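Local coordinates for protein putative carboxylesterase (Lactobacillus plantarum WCFS1, PDB 3BJR) that is probably a carboxylesterase of the alpha/beta-hydrolase type that hydrolyses ester bonds, at residues Leu111-Ala116 with Lys161-Val166. Residues are numbered along the deposited sequence; the frame is centred on the assembly and turned at random.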
# COMPACT_ATOMS: atom_id res chain seq x y z
N LEU A 111 -6.09 -24.75 -19.06
CA LEU A 111 -7.43 -25.12 -19.52
C LEU A 111 -8.13 -23.89 -20.00
O LEU A 111 -8.80 -23.93 -21.02
CB LEU A 111 -8.23 -25.72 -18.39
CG LEU A 111 -9.61 -26.32 -18.68
CD1 LEU A 111 -9.46 -27.61 -19.42
CD2 LEU A 111 -10.37 -26.53 -17.39
N LEU A 112 -8.04 -22.78 -19.27
CA LEU A 112 -8.67 -21.53 -19.72
C LEU A 112 -8.16 -21.12 -21.10
O LEU A 112 -8.96 -20.79 -21.94
CB LEU A 112 -8.54 -20.38 -18.72
CG LEU A 112 -9.65 -20.26 -17.69
CD1 LEU A 112 -9.78 -21.46 -16.71
CD2 LEU A 112 -9.54 -18.89 -16.98
N ARG A 113 -6.85 -21.12 -21.32
CA ARG A 113 -6.28 -20.77 -22.64
C ARG A 113 -6.63 -21.68 -23.78
O ARG A 113 -6.74 -21.23 -24.94
CB ARG A 113 -4.78 -20.77 -22.63
CG ARG A 113 -4.30 -19.60 -22.09
CD ARG A 113 -3.03 -19.11 -22.70
NE ARG A 113 -2.89 -17.77 -22.11
CZ ARG A 113 -2.42 -17.49 -20.89
NH1 ARG A 113 -1.89 -18.43 -20.12
NH2 ARG A 113 -2.41 -16.25 -20.49
N GLN A 114 -6.68 -22.97 -23.46
CA GLN A 114 -7.10 -23.96 -24.39
C GLN A 114 -8.53 -23.76 -24.83
O GLN A 114 -8.86 -24.11 -25.95
CB GLN A 114 -7.02 -25.36 -23.74
CG GLN A 114 -5.57 -25.82 -23.49
CD GLN A 114 -5.48 -27.23 -23.00
OE1 GLN A 114 -6.37 -27.72 -22.29
NE2 GLN A 114 -4.39 -27.92 -23.38
N HIS A 115 -9.39 -23.28 -23.93
CA HIS A 115 -10.83 -23.19 -24.23
C HIS A 115 -11.32 -21.76 -24.29
O HIS A 115 -12.50 -21.49 -24.17
CB HIS A 115 -11.59 -24.00 -23.18
CG HIS A 115 -11.32 -25.46 -23.27
ND1 HIS A 115 -11.87 -26.25 -24.26
CD2 HIS A 115 -10.50 -26.27 -22.56
CE1 HIS A 115 -11.41 -27.49 -24.13
NE2 HIS A 115 -10.59 -27.53 -23.10
N ALA A 116 -10.39 -20.85 -24.51
CA ALA A 116 -10.69 -19.45 -24.51
C ALA A 116 -11.76 -19.09 -25.51
O ALA A 116 -12.68 -18.34 -25.19
CB ALA A 116 -9.41 -18.65 -24.75
N LYS A 161 1.16 -18.75 -18.62
CA LYS A 161 1.43 -17.37 -18.21
C LYS A 161 0.30 -16.73 -17.46
O LYS A 161 -0.83 -16.73 -17.95
CB LYS A 161 1.83 -16.51 -19.41
CG LYS A 161 2.29 -15.08 -19.06
CD LYS A 161 2.84 -14.40 -20.29
CE LYS A 161 3.31 -13.00 -20.02
NZ LYS A 161 3.83 -12.36 -21.26
N PRO A 162 0.57 -16.19 -16.24
CA PRO A 162 -0.45 -15.37 -15.61
C PRO A 162 -0.28 -13.96 -16.14
O PRO A 162 0.77 -13.37 -16.00
CB PRO A 162 -0.12 -15.44 -14.14
CG PRO A 162 1.42 -15.66 -14.08
CD PRO A 162 1.78 -16.34 -15.39
N ASN A 163 -1.29 -13.41 -16.75
CA ASN A 163 -1.13 -12.10 -17.33
C ASN A 163 -0.93 -11.01 -16.27
O ASN A 163 -0.15 -10.08 -16.46
CB ASN A 163 -2.24 -11.85 -18.35
CG ASN A 163 -2.18 -12.83 -19.49
OD1 ASN A 163 -3.12 -13.59 -19.70
ND2 ASN A 163 -1.06 -12.85 -20.21
N ASN A 164 -1.62 -11.11 -15.16
CA ASN A 164 -1.30 -10.33 -13.96
C ASN A 164 -1.58 -11.30 -12.83
O ASN A 164 -2.13 -12.36 -13.08
CB ASN A 164 -2.25 -9.15 -13.80
CG ASN A 164 -2.22 -8.20 -14.95
OD1 ASN A 164 -1.26 -7.46 -15.14
ND2 ASN A 164 -3.29 -8.19 -15.72
N VAL A 165 -1.14 -10.98 -11.60
CA VAL A 165 -1.61 -11.71 -10.41
C VAL A 165 -2.14 -10.68 -9.37
O VAL A 165 -1.74 -9.54 -9.34
CB VAL A 165 -0.58 -12.70 -9.79
CG1 VAL A 165 -0.15 -13.72 -10.86
CG2 VAL A 165 0.59 -11.99 -9.17
N VAL A 166 -3.11 -11.12 -8.59
CA VAL A 166 -3.70 -10.39 -7.52
C VAL A 166 -3.52 -11.23 -6.26
O VAL A 166 -3.80 -12.43 -6.29
CB VAL A 166 -5.17 -10.18 -7.79
CG1 VAL A 166 -5.86 -9.70 -6.56
CG2 VAL A 166 -5.38 -9.22 -9.03
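R113 reaches from the last turn of helix 100-114 to the loop ahead of strand 165-168 and takes hold of one backbone oxygen with two nitrogens. NH1 and NH2 each donate to K161 O at 3.0 Å, so the guanidinium meets the carbonyl end-on with its outer edge, and the oxygen lies only 6° out of the guanidinium plane. Neither bond is straight, with N-H...O angles near 145°, as expected when two donors converge on a single acceptor. NH1 sits in the carbonyl plane on a lone pair of K161 O, while NH2 is tilted away from that plane. Beside this pair, N163 OD1 comes within 2.9 Å of NH2, its amide plane standing perpendicular to the guanidinium. The K161 side chain turns its end away and contributes little more than CB, 4.2 Å from NH1.

The two segments belong to an alpha/beta-hydrolase-like fold: helix 100-114 precedes central strand 125-131, whose C-terminal end carries the start of a GxSxG sequence, consistent with a nucleophile elbow, and strand 165-168 runs parallel beside it. R113 thus ties the end of the helix that crosses from strand 82-87 to strand 125-131 to the loop entering strand 165-168; the R113 and K161 CA atoms are 9.5 Å apart.

R113 bends at chi2 (-145°) and is extended at chi3 before the guanidinium turns off, which brings its NH1/NH2 edge to K161 O. Its position is fixed further by NE bonding to P123 O and NH1 to M159 O, the latter in helix 157-160. N163 OD1 is itself held by the backbone N of I126, on strand 125-131.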